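Local structure of Peptide/nickel transport system substrate-binding protein (Listeria monocytogenes serotype 1/2a, 5KZT) at residues A[273-281]-A[439-450]. The protein binds peptides, probably as the extracellular substrate-binding component of an OppA-type peptide transport system. Residues are numbered along the deposited sequence; the frame is centred on the assembly and turned at random.
Sequences FYIKFNQKR and FVTDGAQNRMSY
Phe-439 CZ touches Tyr-274 CE2 at 3.7 Å, the two rings forming an offset edge-to-face pair with planes at 80°. Further along, after a type II turn from Val-440 to Gly-443, the carbonyl of Gln-445 accepts a hydrogen bond from water 1, which also bonds to Tyr-274 OH and accepts from Lys-276 NZ. That ammonium group bonds to Asn-446 O at 2.9 Å, approaching from above the carbonyl plane; a bend at chi3 (76°) turns it there, and Asp-413 holds it too by a salt bridge. This is where, in an OppA-like solute-binding protein, the long strand 264-277 of a mixed sheet runs out against the loop joining helices 433-436 and 453-459; Gln-445 itself packs on the bound peptide. Asn-446 OD1 closes an Asx turn onto Met-448 N. Met-448 then crosses Lys-276 at about a right angle, its SD 3.6 Å from Phe-277 N. Its carbonyl O accepts from Gln-279 N at 2.8 Å. Ser-449 CB packs 3.9 Å from Lys-280 CB, and the ring edge of Tyr-450 meets Gln-279 NE2, with CD1 4.0 Å away.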
ATOM      1  N   PHE A 273       3.566  10.114   1.609  1.00 16.07           N
ATOM      2  CA  PHE A 273       4.761   9.716   2.323  1.00 16.35           C
ATOM      3  C   PHE A 273       4.890  10.598   3.555  1.00 16.75           C
ATOM      4  O   PHE A 273       4.651  11.807   3.495  1.00 16.34           O
ATOM      5  CB  PHE A 273       5.992   9.810   1.424  1.00 17.30           C
ATOM      6  CG  PHE A 273       6.258   8.545   0.668  1.00 17.92           C
ATOM      7  CD1 PHE A 273       5.481   8.213  -0.434  1.00 18.39           C
ATOM      8  CD2 PHE A 273       7.212   7.648   1.108  1.00 18.50           C
ATOM      9  CE1 PHE A 273       5.696   7.029  -1.125  1.00 19.01           C
ATOM     10  CE2 PHE A 273       7.440   6.473   0.418  1.00 19.04           C
ATOM     11  CZ  PHE A 273       6.680   6.157  -0.695  1.00 19.12           C
ATOM     12  N   TYR A 274       5.204   9.970   4.681  1.00 16.91           N
ATOM     13  CA  TYR A 274       5.171  10.648   5.953  1.00 17.10           C
ATOM     14  C   TYR A 274       6.245  10.092   6.844  1.00 17.41           C
ATOM     15  O   TYR A 274       6.681   8.954   6.674  1.00 17.33           O
ATOM     16  CB  TYR A 274       3.805  10.528   6.624  1.00 16.94           C
ATOM     17  CG  TYR A 274       3.252   9.120   6.714  1.00 17.13           C
ATOM     18  CD1 TYR A 274       2.475   8.607   5.680  1.00 17.04           C
ATOM     19  CD2 TYR A 274       3.495   8.305   7.824  1.00 17.34           C
ATOM     20  CE1 TYR A 274       1.949   7.331   5.730  1.00 17.63           C
ATOM     21  CE2 TYR A 274       2.971   7.010   7.884  1.00 17.54           C
ATOM     22  CZ  TYR A 274       2.196   6.538   6.831  1.00 17.89           C
ATOM     23  OH  TYR A 274       1.665   5.274   6.833  1.00 19.19           O
ATOM     24  N   ILE A 275       6.633  10.914   7.808  1.00 17.84           N
ATOM     25  CA  ILE A 275       7.538  10.506   8.872  1.00 18.45           C
ATOM     26  C   ILE A 275       6.714   9.804   9.954  1.00 17.66           C
ATOM     27  O   ILE A 275       5.750  10.386  10.474  1.00 17.76           O
ATOM     28  CB  ILE A 275       8.254  11.715   9.520  1.00 19.59           C
ATOM     29  CG1 ILE A 275       8.966  12.583   8.477  1.00 20.68           C
ATOM     30  CG2 ILE A 275       9.223  11.244  10.605  1.00 19.90           C
ATOM     31  CD1 ILE A 275      10.137  11.932   7.796  1.00 21.55           C
ATOM     32  N   LYS A 276       7.112   8.590  10.317  1.00 17.08           N
ATOM     33  CA  LYS A 276       6.592   7.914  11.509  1.00 17.20           C
ATOM     34  C   LYS A 276       7.483   8.134  12.736  1.00 17.30           C
ATOM     35  O   LYS A 276       8.696   7.960  12.675  1.00 17.78           O
ATOM     36  CB  LYS A 276       6.456   6.420  11.240  1.00 17.46           C
ATOM     37  CG  LYS A 276       5.379   6.079  10.228  1.00 17.44           C
ATOM     38  CD  LYS A 276       5.180   4.582  10.075  1.00 17.80           C
ATOM     39  CE  LYS A 276       4.411   3.988  11.229  1.00 17.74           C
ATOM     40  NZ  LYS A 276       4.128   2.572  10.944  1.00 18.10           N
ATOM     41  N   PHE A 277       6.865   8.473  13.860  1.00 17.08           N
ATOM     42  CA  PHE A 277       7.563   8.706  15.127  1.00 17.29           C
ATOM     43  C   PHE A 277       7.278   7.552  16.078  1.00 17.16           C
ATOM     44  O   PHE A 277       6.206   7.510  16.694  1.00 17.53           O
ATOM     45  CB  PHE A 277       7.046   9.998  15.752  1.00 17.47           C
ATOM     46  CG  PHE A 277       7.367  11.236  14.949  1.00 17.74           C
ATOM     47  CD1 PHE A 277       8.689  11.639  14.764  1.00 18.08           C
ATOM     48  CD2 PHE A 277       6.351  12.025  14.416  1.00 17.60           C
ATOM     49  CE1 PHE A 277       8.989  12.786  14.033  1.00 18.35           C
ATOM     50  CE2 PHE A 277       6.654  13.182  13.690  1.00 18.02           C
ATOM     51  CZ  PHE A 277       7.966  13.553  13.496  1.00 18.21           C
ATOM     52  N   ASN A 278       8.216   6.619  16.213  1.00 16.99           N
ATOM     53  CA  ASN A 278       8.027   5.504  17.143  1.00 17.08           C
ATOM     54  C   ASN A 278       8.236   5.991  18.565  1.00 17.42           C
ATOM     55  O   ASN A 278       9.327   6.455  18.922  1.00 17.33           O
ATOM     56  CB  ASN A 278       8.973   4.337  16.874  1.00 17.32           C
ATOM     57  CG  ASN A 278       8.660   3.124  17.722  1.00 17.82           C
ATOM     58  OD1 ASN A 278       7.561   2.999  18.280  1.00 17.96           O
ATOM     59  ND2 ASN A 278       9.637   2.230  17.858  1.00 18.21           N
ATOM     60  N   GLN A 279       7.199   5.843  19.370  1.00 17.32           N
ATOM     61  CA  GLN A 279       7.228   6.302  20.756  1.00 18.01           C
ATOM     62  C   GLN A 279       7.759   5.283  21.754  1.00 18.83           C
ATOM     63  O   GLN A 279       8.019   5.637  22.916  1.00 19.37           O
ATOM     64  CB  GLN A 279       5.836   6.753  21.178  1.00 18.04           C
ATOM     65  CG  GLN A 279       5.252   7.783  20.232  1.00 17.64           C
ATOM     66  CD  GLN A 279       4.035   8.485  20.783  1.00 17.95           C
ATOM     67  OE1 GLN A 279       3.839   8.555  21.997  1.00 18.88           O
ATOM     68  NE2 GLN A 279       3.225   9.050  19.890  1.00 17.48           N
ATOM     69  N   LYS A 280       7.914   4.029  21.337  1.00 19.11           N
ATOM     70  CA  LYS A 280       8.369   2.965  22.244  1.00 20.41           C
ATOM     71  C   LYS A 280       9.119   1.894  21.479  1.00 20.72           C
ATOM     72  O   LYS A 280       8.596   1.339  20.513  1.00 20.17           O
ATOM     73  CB  LYS A 280       7.182   2.325  22.959  1.00 21.00           C
ATOM     74  CG  LYS A 280       7.582   1.237  23.942  1.00 22.38           C
ATOM     75  CD  LYS A 280       6.426   0.870  24.858  1.00 23.54           C
ATOM     76  CE  LYS A 280       6.186   1.915  25.932  1.00 24.44           C
ATOM     77  NZ  LYS A 280       5.416   1.318  27.061  1.00 25.55           N
ATOM     78  N   ARG A 281      10.329   1.592  21.933  1.00 21.61           N
ATOM     79  CA  ARG A 281      11.198   0.651  21.254  1.00 22.45           C
ATOM     80  C   ARG A 281      11.801  -0.282  22.299  1.00 24.14           C
ATOM     81  O   ARG A 281      12.288   0.171  23.338  1.00 24.30           O
ATOM     82  CB  ARG A 281      12.284   1.424  20.523  1.00 22.47           C
ATOM     83  CG  ARG A 281      13.300   0.562  19.831  1.00 23.16           C
ATOM     84  CD  ARG A 281      14.291   1.387  19.045  1.00 23.35           C
ATOM     85  NE  ARG A 281      15.073   0.483  18.219  1.00 24.25           N
ATOM     86  CZ  ARG A 281      15.900   0.848  17.251  1.00 24.32           C
ATOM     87  NH1 ARG A 281      16.069   2.120  16.949  1.00 24.03           N
ATOM     88  NH2 ARG A 281      16.547  -0.088  16.573  1.00 25.14           N
ATOM     89  N   PHE A 439      -3.953   4.571  12.254  1.00 16.13           N
ATOM     90  CA  PHE A 439      -3.372   5.080  13.499  1.00 16.06           C
ATOM     91  C   PHE A 439      -4.273   4.949  14.727  1.00 16.25           C
ATOM     92  O   PHE A 439      -4.025   5.579  15.753  1.00 15.94           O
ATOM     93  CB  PHE A 439      -2.896   6.510  13.249  1.00 16.42           C
ATOM     94  CG  PHE A 439      -1.897   6.584  12.122  1.00 16.47           C
ATOM     95  CD1 PHE A 439      -0.625   6.036  12.286  1.00 16.28           C
ATOM     96  CD2 PHE A 439      -2.254   7.111  10.883  1.00 16.58           C
ATOM     97  CE1 PHE A 439       0.300   6.051  11.251  1.00 16.31           C
ATOM     98  CE2 PHE A 439      -1.326   7.125   9.836  1.00 16.38           C
ATOM     99  CZ  PHE A 439      -0.049   6.602  10.025  1.00 15.93           C
ATOM    100  N   VAL A 440      -5.293   4.094  14.616  1.00 16.24           N
ATOM    101  CA  VAL A 440      -6.036   3.646  15.780  1.00 17.02           C
ATOM    102  C   VAL A 440      -5.096   2.888  16.732  1.00 16.84           C
ATOM    103  O   VAL A 440      -4.094   2.304  16.301  1.00 16.19           O
ATOM    104  CB  VAL A 440      -7.278   2.775  15.419  1.00 17.22           C
ATOM    105  CG1 VAL A 440      -8.227   3.558  14.517  1.00 17.41           C
ATOM    106  CG2 VAL A 440      -6.867   1.457  14.779  1.00 17.01           C
ATOM    107  N   THR A 441      -5.422   2.932  18.026  1.00 17.18           N
ATOM    108  CA  THR A 441      -4.612   2.308  19.073  1.00 17.32           C
ATOM    109  C   THR A 441      -4.384   0.835  18.751  1.00 17.25           C
ATOM    110  O   THR A 441      -5.325   0.110  18.456  1.00 16.72           O
ATOM    111  CB  THR A 441      -5.289   2.469  20.477  1.00 18.15           C
ATOM    112  OG1 THR A 441      -5.397   3.861  20.802  1.00 18.25           O
ATOM    113  CG2 THR A 441      -4.506   1.758  21.585  1.00 18.54           C
ATOM    114  N   ASP A 442      -3.120   0.409  18.810  1.00 17.33           N
ATOM    115  CA  ASP A 442      -2.724  -0.980  18.604  1.00 17.79           C
ATOM    116  C   ASP A 442      -3.035  -1.521  17.191  1.00 17.36           C
ATOM    117  O   ASP A 442      -3.007  -2.741  16.979  1.00 17.05           O
ATOM    118  CB  ASP A 442      -3.320  -1.903  19.690  1.00 18.93           C
ATOM    119  CG  ASP A 442      -2.769  -1.628  21.079  1.00 19.89           C
ATOM    120  OD1 ASP A 442      -1.565  -1.338  21.215  1.00 20.57           O
ATOM    121  OD2 ASP A 442      -3.546  -1.729  22.056  1.00 21.27           O
ATOM    122  N   GLY A 443      -3.299  -0.634  16.236  1.00 16.63           N
ATOM    123  CA  GLY A 443      -3.567  -1.064  14.879  1.00 16.91           C
ATOM    124  C   GLY A 443      -2.325  -1.695  14.263  1.00 17.41           C
ATOM    125  O   GLY A 443      -1.184  -1.279  14.547  1.00 17.01           O
ATOM    126  N   ALA A 444      -2.531  -2.687  13.402  1.00 17.95           N
ATOM    127  CA  ALA A 444      -1.396  -3.415  12.805  1.00 18.76           C
ATOM    128  C   ALA A 444      -0.493  -2.566  11.906  1.00 18.82           C
ATOM    129  O   ALA A 444       0.665  -2.933  11.689  1.00 19.08           O
ATOM    130  CB  ALA A 444      -1.885  -4.641  12.045  1.00 19.23           C
ATOM    131  N   GLN A 445      -1.017  -1.457  11.378  1.00 18.90           N
ATOM    132  CA  GLN A 445      -0.229  -0.456  10.651  1.00 19.43           C
ATOM    133  C   GLN A 445       0.114   0.814  11.430  1.00 18.40           C
ATOM    134  O   GLN A 445       0.605   1.781  10.848  1.00 18.52           O
ATOM    135  CB  GLN A 445      -0.957  -0.088   9.346  1.00 20.47           C
ATOM    136  CG  GLN A 445      -1.036  -1.227   8.325  1.00 22.13           C
ATOM    137  CD  GLN A 445       0.326  -1.718   7.863  1.00 23.11           C
ATOM    138  OE1 GLN A 445       1.345  -1.025   7.977  1.00 25.63           O
ATOM    139  NE2 GLN A 445       0.360  -2.919   7.354  1.00 25.18           N
ATOM    140  N   ASN A 446      -0.111   0.808  12.741  1.00 17.69           N
ATOM    141  CA  ASN A 446       0.241   1.933  13.622  1.00 17.88           C
ATOM    142  C   ASN A 446       1.729   1.775  13.943  1.00 18.35           C
ATOM    143  O   ASN A 446       2.554   2.469  13.352  1.00 19.08           O
ATOM    144  CB  ASN A 446      -0.657   1.928  14.869  1.00 17.50           C
ATOM    145  CG  ASN A 446      -0.345   3.043  15.854  1.00 17.60           C
ATOM    146  OD1 ASN A 446       0.808   3.403  16.096  1.00 17.57           O
ATOM    147  ND2 ASN A 446      -1.380   3.549  16.476  1.00 17.55           N
ATOM    148  N   ARG A 447       2.066   0.838  14.840  1.00 18.70           N
ATOM    149  CA  ARG A 447       3.459   0.484  15.155  1.00 19.58           C
ATOM    150  C   ARG A 447       4.310   1.662  15.624  1.00 18.50           C
ATOM    151  O   ARG A 447       5.504   1.732  15.359  1.00 17.90           O
ATOM    152  CB  ARG A 447       4.127  -0.203  13.948  1.00 20.84           C
ATOM    153  CG  ARG A 447       3.360  -1.384  13.398  1.00 22.73           C
ATOM    154  CD  ARG A 447       3.257  -2.517  14.409  1.00 25.36           C
ATOM    155  NE  ARG A 447       2.447  -3.614  13.875  1.00 28.20           N
ATOM    156  CZ  ARG A 447       1.988  -4.658  14.567  1.00 29.82           C
ATOM    157  NH1 ARG A 447       2.239  -4.801  15.876  1.00 31.16           N
ATOM    158  NH2 ARG A 447       1.249  -5.569  13.935  1.00 30.32           N
ATOM    159  N   MET A 448       3.666   2.595  16.308  1.00 17.56           N
ATOM    160  CA  MET A 448       4.340   3.737  16.874  1.00 17.38           C
ATOM    161  C   MET A 448       4.066   3.851  18.365  1.00 17.36           C
ATOM    162  O   MET A 448       4.618   4.744  19.005  1.00 17.52           O
ATOM    163  CB  MET A 448       3.831   4.997  16.176  1.00 17.22           C
ATOM    164  CG  MET A 448       4.244   5.081  14.728  1.00 16.98           C
ATOM    165  SD  MET A 448       3.748   6.636  13.974  1.00 17.54           S
ATOM    166  CE  MET A 448       2.012   6.763  14.357  1.00 17.32           C
ATOM    167  N   SER A 449       3.232   2.958  18.913  1.00 16.74           N
ATOM    168  CA  SER A 449       2.623   3.138  20.235  1.00 17.28           C
ATOM    169  C   SER A 449       1.943   4.506  20.361  1.00 17.64           C
ATOM    170  O   SER A 449       1.979   5.150  21.413  1.00 18.62           O
ATOM    171  CB  SER A 449       3.634   2.875  21.362  1.00 17.90           C
ATOM    172  OG  SER A 449       4.090   1.534  21.323  1.00 17.73           O
ATOM    173  N   TYR A 450       1.309   4.934  19.270  1.00 17.09           N
ATOM    174  CA  TYR A 450       0.492   6.126  19.283  1.00 17.29           C
ATOM    175  C   TYR A 450      -0.908   5.695  19.685  1.00 17.55           C
ATOM    176  O   TYR A 450      -1.482   4.794  19.081  1.00 16.91           O
ATOM    177  CB  TYR A 450       0.453   6.806  17.921  1.00 16.65           C
ATOM    178  CG  TYR A 450      -0.626   7.874  17.835  1.00 16.95           C
ATOM    179  CD1 TYR A 450      -0.525   9.055  18.559  1.00 17.73           C
ATOM    180  CD2 TYR A 450      -1.769   7.674  17.054  1.00 16.70           C
ATOM    181  CE1 TYR A 450      -1.509  10.017  18.485  1.00 18.16           C
ATOM    182  CE2 TYR A 450      -2.760   8.629  16.976  1.00 17.18           C
ATOM    183  CZ  TYR A 450      -2.633   9.790  17.697  1.00 17.96           C
ATOM    184  OH  TYR A 450      -3.632  10.725  17.614  1.00 18.56           O
TER
HETATM  185  O   HOH W   1       1.904   3.701   8.984  1.00 30.25           O
HETATM  186  O   HOH W   2       2.953   1.227   8.540  1.00 35.35           O